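Local coordinates for protein 432aa long hypothetical deoxyribodipyrimidine photolyase (Sulfolobus tokodaii, PDB 2E0I) that probably repairs cyclobutane pyrimidine dimers in DNA using light, and carries two FAD molecules, one of them apparently a light-harvesting cofactor, at residues Ala79-Ser84 and Lys109-Val113; Phe7-Leu11 and Val95-Tyr99; Ser70-Phe76 and Asp163-Met169. All blocks are in the same frame, centred on the assembly; numbering follows the deposited sequence.

Contact 1. Residues Ala79-Ser84 and Lys109-Val113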
loop_
_atom_site.group_PDB
_atom_site.type_symbol
_atom_site.label_atom_id
_atom_site.label_comp_id
_atom_site.label_asym_id
_atom_site.label_seq_id
_atom_site.Cartn_x
_atom_site.Cartn_y
_atom_site.Cartn_z
ATOM N N ALA A 79 8.446 -17.809 8.194
ATOM C CA ALA A 79 8.035 -18.692 7.109
ATOM C C ALA A 79 8.949 -19.893 6.855
ATOM O O ALA A 79 8.500 -21.038 6.934
ATOM C CB ALA A 79 7.883 -17.890 5.837
ATOM N N GLU A 80 10.217 -19.637 6.538
ATOM C CA GLU A 80 11.155 -20.725 6.268
ATOM C C GLU A 80 11.240 -21.740 7.415
ATOM O O GLU A 80 11.222 -22.952 7.177
ATOM C CB GLU A 80 12.561 -20.174 5.940
ATOM C CG GLU A 80 13.076 -19.077 6.869
ATOM C CD GLU A 80 12.633 -17.699 6.422
ATOM O OE1 GLU A 80 11.420 -17.519 6.170
ATOM O OE2 GLU A 80 13.499 -16.796 6.321
ATOM N N LYS A 81 11.328 -21.257 8.651
ATOM C CA LYS A 81 11.401 -22.153 9.797
ATOM C C LYS A 81 10.104 -22.935 10.010
ATOM O O LYS A 81 10.141 -24.088 10.417
ATOM C CB LYS A 81 11.761 -21.368 11.056
ATOM C CG LYS A 81 13.156 -20.796 11.001
ATOM C CD LYS A 81 13.459 -19.910 12.185
ATOM C CE LYS A 81 14.816 -19.259 11.979
ATOM N NZ LYS A 81 14.979 -17.996 12.761
ATOM N N VAL A 82 8.962 -22.313 9.732
ATOM C CA VAL A 82 7.683 -22.988 9.895
ATOM C C VAL A 82 7.570 -24.161 8.944
ATOM O O VAL A 82 7.238 -25.267 9.362
ATOM C CB VAL A 82 6.514 -22.044 9.635
ATOM C CG1 VAL A 82 5.206 -22.833 9.579
ATOM C CG2 VAL A 82 6.465 -20.997 10.724
ATOM N N VAL A 83 7.832 -23.912 7.664
ATOM C CA VAL A 83 7.776 -24.957 6.639
ATOM C C VAL A 83 8.632 -26.104 7.127
ATOM O O VAL A 83 8.204 -27.262 7.158
ATOM C CB VAL A 83 8.366 -24.455 5.297
ATOM C CG1 VAL A 83 8.549 -25.614 4.325
ATOM C CG2 VAL A 83 7.456 -23.392 4.703
ATOM N N SER A 84 9.851 -25.749 7.513
ATOM C CA SER A 84 10.806 -26.700 8.014
ATOM C C SER A 84 10.238 -27.613 9.124
ATOM O O SER A 84 10.305 -28.829 9.008
ATOM C CB SER A 84 12.034 -25.937 8.508
ATOM O OG SER A 84 13.030 -26.819 8.985
ATOM N N LYS A 109 14.717 -19.140 0.868
ATOM C CA LYS A 109 14.918 -20.013 1.997
ATOM C C LYS A 109 13.887 -21.120 1.989
ATOM O O LYS A 109 14.217 -22.266 2.282
ATOM C CB LYS A 109 14.867 -19.233 3.314
ATOM C CG LYS A 109 15.935 -18.149 3.402
ATOM C CD LYS A 109 16.194 -17.686 4.830
ATOM C CE LYS A 109 16.768 -16.258 4.875
ATOM N NZ LYS A 109 15.717 -15.198 4.605
ATOM N N ILE A 110 12.641 -20.808 1.650
ATOM C CA ILE A 110 11.633 -21.869 1.634
ATOM C C ILE A 110 11.999 -22.885 0.551
ATOM O O ILE A 110 11.784 -24.089 0.714
ATOM C CB ILE A 110 10.201 -21.328 1.370
ATOM C CG1 ILE A 110 9.782 -20.386 2.501
ATOM C CG2 ILE A 110 9.213 -22.489 1.291
ATOM C CD1 ILE A 110 8.438 -19.705 2.274
ATOM N N ARG A 111 12.568 -22.392 -0.550
ATOM C CA ARG A 111 12.963 -23.267 -1.640
ATOM C C ARG A 111 14.058 -24.220 -1.173
ATOM O O ARG A 111 13.978 -25.429 -1.402
ATOM C CB ARG A 111 13.443 -22.459 -2.837
ATOM C CG ARG A 111 13.771 -23.334 -4.022
ATOM C CD ARG A 111 14.030 -22.518 -5.260
ATOM N NE ARG A 111 12.815 -21.882 -5.765
ATOM C CZ ARG A 111 11.754 -22.542 -6.230
ATOM N NH1 ARG A 111 11.754 -23.872 -6.252
ATOM N NH2 ARG A 111 10.695 -21.874 -6.683
ATOM N N LYS A 112 15.078 -23.683 -0.515
ATOM C CA LYS A 112 16.147 -24.525 0.007
ATOM C C LYS A 112 15.588 -25.618 0.932
ATOM O O LYS A 112 15.897 -26.793 0.776
ATOM C CB LYS A 112 17.156 -23.678 0.770
ATOM C CG LYS A 112 18.161 -22.974 -0.116
ATOM C CD LYS A 112 19.314 -22.403 0.716
ATOM C CE LYS A 112 19.795 -23.394 1.809
ATOM N NZ LYS A 112 19.968 -24.815 1.328
ATOM N N VAL A 113 14.763 -25.225 1.890
ATOM C CA VAL A 113 14.164 -26.168 2.816
ATOM C C VAL A 113 13.340 -27.215 2.071
ATOM O O VAL A 113 13.253 -28.374 2.498
ATOM C CB VAL A 113 13.259 -25.433 3.820
ATOM C CG1 VAL A 113 12.537 -26.431 4.725
ATOM C CG2 VAL A 113 14.096 -24.476 4.635
#

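Contact 2. Residues Phe7-Leu11 and Val95-Tyr99. With FAD (flavin-adenine dinucleotide), chain F.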
loop_
_atom_site.group_PDB
_atom_site.type_symbol
_atom_site.label_atom_id
_atom_site.label_comp_id
_atom_site.label_asym_id
_atom_site.label_seq_id
_atom_site.Cartn_x
_atom_site.Cartn_y
_atom_site.Cartn_z
ATOM N N PHE A 7 -1.223 -18.582 1.835
ATOM C CA PHE A 7 -1.741 -17.246 1.558
ATOM C C PHE A 7 -0.764 -16.259 2.167
ATOM O O PHE A 7 -0.077 -16.565 3.138
ATOM C CB PHE A 7 -3.096 -17.035 2.224
ATOM C CG PHE A 7 -4.197 -17.836 1.627
ATOM C CD1 PHE A 7 -4.966 -17.313 0.600
ATOM C CD2 PHE A 7 -4.474 -19.114 2.096
ATOM C CE1 PHE A 7 -6.003 -18.047 0.042
ATOM C CE2 PHE A 7 -5.513 -19.865 1.548
ATOM C CZ PHE A 7 -6.282 -19.326 0.514
ATOM N N ARG A 8 -0.698 -15.066 1.600
ATOM C CA ARG A 8 0.177 -14.051 2.154
ATOM C C ARG A 8 -0.411 -12.671 1.969
ATOM O O ARG A 8 -0.646 -11.961 2.935
ATOM C CB ARG A 8 1.546 -14.108 1.480
ATOM C CG ARG A 8 2.271 -15.421 1.654
ATOM C CD ARG A 8 2.929 -15.771 0.353
ATOM N NE ARG A 8 4.273 -16.267 0.561
ATOM C CZ ARG A 8 5.225 -16.230 -0.361
ATOM N NH1 ARG A 8 4.968 -15.714 -1.561
ATOM N NH2 ARG A 8 6.436 -16.702 -0.080
ATOM N N ARG A 9 -0.690 -12.339 0.714
ATOM C CA ARG A 9 -1.180 -11.031 0.311
ATOM C C ARG A 9 -2.292 -11.204 -0.723
ATOM O O ARG A 9 -2.683 -10.236 -1.396
ATOM C CB ARG A 9 -0.022 -10.326 -0.369
ATOM C CG ARG A 9 0.267 -8.945 0.020
ATOM C CD ARG A 9 1.545 -8.521 -0.714
ATOM N NE ARG A 9 1.062 -7.653 -1.728
ATOM C CZ ARG A 9 1.388 -7.507 -2.996
ATOM N NH1 ARG A 9 0.676 -6.595 -3.606
ATOM N NH2 ARG A 9 2.329 -8.174 -3.653
ATOM N N ASP A 10 -2.753 -12.445 -0.881
ATOM C CA ASP A 10 -3.793 -12.828 -1.849
ATOM C C ASP A 10 -4.987 -13.401 -1.091
ATOM O O ASP A 10 -5.438 -14.513 -1.368
ATOM C CB ASP A 10 -3.228 -13.897 -2.793
ATOM C CG ASP A 10 -2.433 -15.003 -2.041
ATOM O OD1 ASP A 10 -2.398 -15.005 -0.790
ATOM O OD2 ASP A 10 -1.831 -15.881 -2.699
ATOM N N LEU A 11 -5.510 -12.623 -0.152
ATOM C CA LEU A 11 -6.603 -13.071 0.703
ATOM C C LEU A 11 -7.977 -13.257 0.059
ATOM O O LEU A 11 -8.921 -12.514 0.358
ATOM C CB LEU A 11 -6.702 -12.126 1.900
ATOM C CG LEU A 11 -5.353 -11.840 2.571
ATOM C CD1 LEU A 11 -5.577 -11.156 3.887
ATOM C CD2 LEU A 11 -4.589 -13.128 2.793
ATOM N N VAL A 95 2.462 -21.122 -3.923
ATOM C CA VAL A 95 2.344 -19.729 -3.482
ATOM C C VAL A 95 2.380 -18.797 -4.675
ATOM O O VAL A 95 2.583 -19.215 -5.810
ATOM C CB VAL A 95 3.497 -19.281 -2.548
ATOM C CG1 VAL A 95 3.615 -20.232 -1.382
ATOM C CG2 VAL A 95 4.800 -19.194 -3.321
ATOM N N ASN A 96 2.178 -17.521 -4.398
ATOM C CA ASN A 96 2.229 -16.501 -5.426
ATOM C C ASN A 96 3.451 -15.664 -5.075
ATOM O O ASN A 96 3.522 -15.081 -3.999
ATOM C CB ASN A 96 0.962 -15.646 -5.386
ATOM C CG ASN A 96 -0.228 -16.347 -5.998
ATOM O OD1 ASN A 96 -1.331 -16.291 -5.468
ATOM N ND2 ASN A 96 -0.014 -16.996 -7.134
ATOM N N GLU A 97 4.420 -15.627 -5.977
ATOM C CA GLU A 97 5.650 -14.884 -5.757
ATOM C C GLU A 97 5.365 -13.411 -5.527
ATOM O O GLU A 97 4.363 -12.888 -6.005
ATOM C CB GLU A 97 6.543 -15.012 -6.978
ATOM C CG GLU A 97 5.995 -14.246 -8.160
ATOM C CD GLU A 97 6.909 -14.284 -9.357
ATOM O OE1 GLU A 97 6.574 -13.634 -10.377
ATOM O OE2 GLU A 97 7.958 -14.963 -9.273
ATOM N N ASP A 98 6.238 -12.745 -4.779
ATOM C CA ASP A 98 6.085 -11.319 -4.542
ATOM C C ASP A 98 7.357 -10.682 -5.095
ATOM O O ASP A 98 8.216 -11.375 -5.619
ATOM C CB ASP A 98 5.906 -10.997 -3.054
ATOM C CG ASP A 98 5.107 -9.705 -2.818
ATOM O OD1 ASP A 98 5.200 -8.766 -3.640
ATOM O OD2 ASP A 98 4.389 -9.622 -1.796
ATOM N N TYR A 99 7.492 -9.374 -4.957
ATOM C CA TYR A 99 8.620 -8.688 -5.551
ATOM C C TYR A 99 9.490 -7.807 -4.668
ATOM O O TYR A 99 10.151 -6.915 -5.166
ATOM C CB TYR A 99 8.087 -7.886 -6.740
ATOM C CG TYR A 99 7.250 -8.753 -7.664
ATOM C CD1 TYR A 99 7.855 -9.603 -8.589
ATOM C CD2 TYR A 99 5.854 -8.806 -7.539
ATOM C CE1 TYR A 99 7.107 -10.487 -9.356
ATOM C CE2 TYR A 99 5.093 -9.691 -8.304
ATOM C CZ TYR A 99 5.733 -10.534 -9.212
ATOM O OH TYR A 99 5.019 -11.444 -9.970
HETATM P PA FAD F . 6.131 -6.253 4.980
HETATM O O1A FAD F . 5.995 -4.880 4.444
HETATM O O2A FAD F . 5.460 -6.756 6.198
HETATM O O5B FAD F . 7.601 -6.056 5.608
HETATM C C5B FAD F . 8.370 -7.190 6.027
HETATM C C4B FAD F . 9.779 -6.787 6.471
HETATM O O4B FAD F . 10.232 -5.721 5.613
HETATM C C3B FAD F . 9.781 -6.210 7.887
HETATM O O3B FAD F . 11.089 -6.339 8.454
HETATM C C2B FAD F . 9.464 -4.742 7.605
HETATM O O2B FAD F . 9.932 -3.939 8.692
HETATM C C1B FAD F . 10.373 -4.522 6.395
HETATM N N9A FAD F . 9.982 -3.317 5.623
HETATM C C8A FAD F . 8.760 -3.043 5.167
HETATM N N7A FAD F . 8.775 -1.906 4.477
HETATM C C5A FAD F . 10.021 -1.446 4.489
HETATM C C6A FAD F . 10.652 -0.341 3.931
HETATM N N6A FAD F . 9.954 0.557 3.242
HETATM N N1A FAD F . 11.970 -0.176 4.119
HETATM C C2A FAD F . 12.671 -1.042 4.831
HETATM N N3A FAD F . 12.100 -2.103 5.377
HETATM C C4A FAD F . 10.790 -2.338 5.225
HETATM N N1 FAD F . 2.004 -11.791 5.372
HETATM C C2 FAD F . 2.192 -13.048 5.961
HETATM O O2 FAD F . 2.283 -14.051 5.256
HETATM N N3 FAD F . 2.325 -13.146 7.351
HETATM C C4 FAD F . 2.281 -11.992 8.146
HETATM O O4 FAD F . 2.391 -12.085 9.368
HETATM C C4X FAD F . 2.113 -10.744 7.555
HETATM N N5 FAD F . 2.137 -9.581 8.338
HETATM C C5X FAD F . 1.991 -8.323 7.741
HETATM C C6 FAD F . 2.106 -7.172 8.516
HETATM C C7 FAD F . 2.057 -5.914 7.921
HETATM C C7M FAD F . 2.192 -4.665 8.795
HETATM C C8 FAD F . 1.887 -5.812 6.543
HETATM C C8M FAD F . 1.830 -4.446 5.857
HETATM C C9 FAD F . 1.764 -6.964 5.770
HETATM C C9A FAD F . 1.814 -8.223 6.363
HETATM N N10 FAD F . 1.747 -9.391 5.586
HETATM C C10 FAD F . 1.970 -10.643 6.173
HETATM C "C1'" FAD F . 1.525 -9.313 4.123
HETATM C "C2'" FAD F . 2.807 -9.030 3.340
HETATM O "O2'" FAD F . 2.613 -7.883 2.506
HETATM C "C3'" FAD F . 3.199 -10.245 2.493
HETATM O "O3'" FAD F . 3.504 -11.348 3.353
HETATM C "C4'" FAD F . 4.415 -9.930 1.618
HETATM O "O4'" FAD F . 4.614 -11.002 0.693
HETATM C "C5'" FAD F . 5.672 -9.750 2.473
HETATM O "O5'" FAD F . 6.562 -8.788 1.901
HETATM P P FAD F . 6.468 -7.243 2.348
HETATM O O1P FAD F . 7.652 -6.558 1.782
HETATM O O2P FAD F . 5.125 -6.711 2.030
HETATM O O3P FAD F . 6.664 -7.364 3.941
#

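Contact 3. Residues Ser70-Phe76 and Asp163-Met169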
loop_
_atom_site.group_PDB
_atom_site.type_symbol
_atom_site.label_atom_id
_atom_site.label_comp_id
_atom_site.label_asym_id
_atom_site.label_seq_id
_atom_site.Cartn_x
_atom_site.Cartn_y
_atom_site.Cartn_z
ATOM N N SER A 70 -13.665 -26.827 5.282
ATOM C CA SER A 70 -12.259 -26.645 5.562
ATOM C C SER A 70 -12.168 -25.457 6.494
ATOM O O SER A 70 -13.148 -25.093 7.147
ATOM C CB SER A 70 -11.505 -26.366 4.264
ATOM O OG SER A 70 -10.112 -26.291 4.489
ATOM N N ARG A 71 -10.984 -24.867 6.576
ATOM C CA ARG A 71 -10.773 -23.694 7.414
ATOM C C ARG A 71 -9.335 -23.284 7.235
ATOM O O ARG A 71 -8.504 -24.067 6.779
ATOM C CB ARG A 71 -11.030 -23.980 8.903
ATOM C CG ARG A 71 -9.940 -24.789 9.592
ATOM C CD ARG A 71 -10.182 -24.891 11.098
ATOM N NE ARG A 71 -9.222 -25.776 11.775
ATOM C CZ ARG A 71 -7.942 -25.486 11.989
ATOM N NH1 ARG A 71 -7.439 -24.331 11.586
ATOM N NH2 ARG A 71 -7.156 -26.351 12.604
ATOM N N LEU A 72 -9.049 -22.046 7.596
ATOM C CA LEU A 72 -7.706 -21.528 7.482
ATOM C C LEU A 72 -6.822 -22.177 8.559
ATOM O O LEU A 72 -7.157 -22.171 9.746
ATOM C CB LEU A 72 -7.732 -20.009 7.648
ATOM C CG LEU A 72 -6.420 -19.313 7.320
ATOM C CD1 LEU A 72 -6.010 -19.677 5.895
ATOM C CD2 LEU A 72 -6.583 -17.806 7.484
ATOM N N ASN A 73 -5.706 -22.752 8.122
ATOM C CA ASN A 73 -4.751 -23.402 9.009
ATOM C C ASN A 73 -3.658 -22.396 9.332
ATOM O O ASN A 73 -2.839 -22.066 8.469
ATOM C CB ASN A 73 -4.152 -24.619 8.308
ATOM C CG ASN A 73 -5.174 -25.720 8.077
ATOM O OD1 ASN A 73 -5.459 -26.525 8.968
ATOM N ND2 ASN A 73 -5.743 -25.750 6.881
ATOM N N VAL A 74 -3.638 -21.918 10.574
ATOM C CA VAL A 74 -2.663 -20.910 10.978
ATOM C C VAL A 74 -1.461 -21.435 11.757
ATOM O O VAL A 74 -1.588 -22.301 12.620
ATOM C CB VAL A 74 -3.340 -19.803 11.809
ATOM C CG1 VAL A 74 -2.328 -18.735 12.181
ATOM C CG2 VAL A 74 -4.495 -19.201 11.017
ATOM N N PHE A 75 -0.293 -20.886 11.440
ATOM C CA PHE A 75 0.966 -21.248 12.082
ATOM C C PHE A 75 1.675 -19.974 12.493
ATOM O O PHE A 75 1.343 -18.898 12.003
ATOM C CB PHE A 75 1.841 -22.024 11.107
ATOM C CG PHE A 75 1.282 -23.364 10.735
ATOM C CD1 PHE A 75 1.552 -24.481 11.523
ATOM C CD2 PHE A 75 0.457 -23.509 9.617
ATOM C CE1 PHE A 75 1.007 -25.728 11.209
ATOM C CE2 PHE A 75 -0.097 -24.751 9.286
ATOM C CZ PHE A 75 0.179 -25.867 10.087
ATOM N N PHE A 76 2.653 -20.086 13.379
ATOM C CA PHE A 76 3.376 -18.904 13.826
ATOM C C PHE A 76 4.874 -19.114 13.731
ATOM O O PHE A 76 5.372 -20.205 14.021
ATOM C CB PHE A 76 2.986 -18.560 15.270
ATOM C CG PHE A 76 3.665 -17.335 15.802
ATOM C CD1 PHE A 76 3.232 -16.065 15.428
ATOM C CD2 PHE A 76 4.774 -17.452 16.642
ATOM C CE1 PHE A 76 3.895 -14.921 15.880
ATOM C CE2 PHE A 76 5.444 -16.321 17.099
ATOM C CZ PHE A 76 5.003 -15.050 16.716
ATOM N N ASP A 163 -8.421 -29.428 2.276
ATOM C CA ASP A 163 -8.248 -30.281 3.443
ATOM C C ASP A 163 -7.825 -29.433 4.657
ATOM O O ASP A 163 -7.650 -28.219 4.553
ATOM C CB ASP A 163 -7.213 -31.365 3.151
ATOM C CG ASP A 163 -7.175 -32.438 4.222
ATOM O OD1 ASP A 163 -8.267 -32.822 4.714
ATOM O OD2 ASP A 163 -6.057 -32.902 4.560
ATOM N N VAL A 164 -7.665 -30.073 5.809
ATOM C CA VAL A 164 -7.293 -29.369 7.029
ATOM C C VAL A 164 -6.237 -30.133 7.810
ATOM O O VAL A 164 -6.029 -31.320 7.585
ATOM C CB VAL A 164 -8.529 -29.184 7.934
ATOM C CG1 VAL A 164 -8.132 -28.638 9.287
ATOM C CG2 VAL A 164 -9.521 -28.261 7.252
ATOM N N THR A 165 -5.555 -29.439 8.712
ATOM C CA THR A 165 -4.552 -30.058 9.560
ATOM C C THR A 165 -5.021 -29.808 10.970
ATOM O O THR A 165 -5.056 -28.669 11.422
ATOM C CB THR A 165 -3.171 -29.422 9.399
ATOM O OG1 THR A 165 -2.644 -29.750 8.112
ATOM C CG2 THR A 165 -2.225 -29.937 10.468
ATOM N N ASP A 166 -5.393 -30.874 11.662
ATOM C CA ASP A 166 -5.872 -30.743 13.026
ATOM C C ASP A 166 -4.917 -30.008 13.956
ATOM O O ASP A 166 -5.356 -29.202 14.772
ATOM C CB ASP A 166 -6.202 -32.122 13.593
ATOM C CG ASP A 166 -7.506 -32.677 13.042
ATOM O OD1 ASP A 166 -7.932 -33.764 13.496
ATOM O OD2 ASP A 166 -8.108 -32.024 12.158
ATOM N N SER A 167 -3.620 -30.273 13.828
ATOM C CA SER A 167 -2.632 -29.621 14.682
ATOM C C SER A 167 -2.720 -28.081 14.663
ATOM O O SER A 167 -2.859 -27.453 15.716
ATOM C CB SER A 167 -1.206 -30.065 14.293
ATOM O OG SER A 167 -0.757 -29.485 13.070
ATOM N N SER A 168 -2.655 -27.491 13.469
ATOM C CA SER A 168 -2.677 -26.039 13.283
ATOM C C SER A 168 -3.676 -25.267 14.129
ATOM O O SER A 168 -4.712 -25.788 14.524
ATOM C CB SER A 168 -2.944 -25.701 11.817
ATOM O OG SER A 168 -4.319 -25.880 11.501
ATOM N N MET A 169 -3.345 -24.010 14.396
ATOM C CA MET A 169 -4.216 -23.125 15.149
ATOM C C MET A 169 -5.203 -22.569 14.130
ATOM O O MET A 169 -5.078 -22.821 12.926
ATOM C CB MET A 169 -3.425 -21.954 15.739
ATOM C CG MET A 169 -2.291 -22.329 16.658
ATOM S SD MET A 169 -1.397 -20.881 17.247
ATOM C CE MET A 169 -0.043 -20.768 16.010
#

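Contact 1. Residues Ala79-Ser84 and Lys109-Val113
Ala79 meets Ile110 near the start of helix 79-86, its CB resting 4.0 Å from CD1 at the far end of the isoleucine chain. At Glu80 the next contact is aliphatic first and ionic at the end. Its CB lies beside Lys109 CB, and CG, set between the backbone N and the carbonyl carbon (chi1 46°), starts a chain that bends at chi2 and runs past the lysine methylenes. The carboxylate ends on the amine: Lys109 NZ donates to Glu80 OE2 over 3.2 Å, nearly in line with the C-O bond. Arg38 makes a second salt bridge to the same oxygen, so one oxygen of this buried acid is shared by two positive groups. A glutamine here would probably leave Lys109 and Arg38 without the negative charge they share. One turn on, Val83 sends its two methyls to different partners, CG2 to Ile110 CG2 at 3.9 Å and CG1 to Val113 CG1 at 4.1 Å. Ser84 closes the row through carbon, its CA 3.7 Å from Val113 CG1. The short helical segments run nearly parallel, 8.8 Å apart at an angle of 19°. Helix 79-86 leads from strand 73-76 to strand 92-96, and helix 101-115 from there to strand 120-124, making neighbouring connections of the parallel Rossmann-like sheet in the photolyase domain.

Contact 2. Residues Phe7-Leu11 and Val95-Tyr99
Arg9 and Asp98 meet with guanidinium and carboxylate planes 24° apart, although the two side chains as a whole cross at about a right angle. One nitrogen does the gripping: Arg9 NH2 donates to Asp98 OD2 at 3.1 Å with an N-H...O angle of 156°, coming from above the carboxylate plane, and lies 2.9 Å from OD1 in the same salt bridge. Each carboxylate oxygen has a further duty. OD2 accepts the ribityl hydroxyl O4' of FAD at 2.9 Å, while OD1 takes the backbone N of Tyr99, which probably fixes the rotation of the group. Arg9 itself is braced by Lys221 O at NE and by a cation-pi contact with Tyr127. The guanidinium of Arg8 is turned otherwise: Val95 CB sits 4.0 Å above one face, toward the rim, and Asn96 O lies at the edge in its plane, 2.9 Å from NH1, while NH2 makes a salt bridge with Asp107. Asp10 folds back on its own loop: with CG between the backbone N and the carbonyl carbon (chi1 45°), OD1 receives Arg8 N on the syn side at 2.9 Å, and the carboxylate stands steeply against the amide plane of Asn96. The loop thus shaped brings Arg8 O to 3.6 Å from the flavin N1. Both segments leave the C-terminal ends of adjacent parallel strands, 2-7 and 92-96, where Rossmann-like folds commonly hold a cofactor, with strand 120-124 flanking Val95 and helix 48-66 covering Leu11.

Contact 3. Residues Ser70-Phe76 and Asp163-Met169
The outer edge of the parallel Rossmann-like sheet, strand 73-76, is joined here by one antiparallel bridge from a loop, with Val74 and Met169 as a hydrogen-bonded pair. Val74 N reaches Met169 O at 2.9 Å, and Met169 N returns to Val74 O at 3.0 Å in the carbonyl plane. Met169 O also accepts Arg71 NH1 at 3.1 Å; the two donors come from opposite faces of its carbonyl plane. The other terminal nitrogen of the arginine, NH2, bonds to Ser168 O, so the guanidinium clasps two successive carbonyls of the loop. Arg71 gets there with an extended chain from CG to NE, while Val164 CG1 lies over one face of its guanidinium, beside NE. Asn73 holds the middle of the loop: its OD1 takes Thr165 N at 2.9 Å with an N-H...O angle of 161°, from above the amide plane, and its ND2 bonds to Pro31 O on the neighbouring strand 28-35. That second bond probably keeps the amide from turning. At the far end Ser70 OG makes a weak bond to Asp163 O. Apolar contacts finish the join toward the end of the strand: Phe75, stacked edge-to-face with Phe87, meets Ser168 CB at its CZ, and on the opposite side of the strand the Met169 chain bends at chi3 to lay CE 3.8 Å from Phe76 CB.

How the contacts relate
All three contacts gather round the parallel sheet, on the same side of the chain's centre, their own centres 15 to 18 Å apart. In chain order come 7-11, 70-76, 79-84, 95-99, 109-113 and 163-169, so contact 2 crosses both others, while contact 1 is nested within the loop that contact 3 closes. Contact 3 borders the sheet at strand 73-76, contact 2 lies at the ends of the inner strands 2-7 and 92-96, and contact 1 pairs two helices that connect strands. Val82 packs on Phe75 and Phe76, and Phe7 on Leu72, linking contact 3 to both neighbours. Contact 2, which holds FAD-pocket residues, comes to about 4 Å from contact 1 between nearest atoms without touching it.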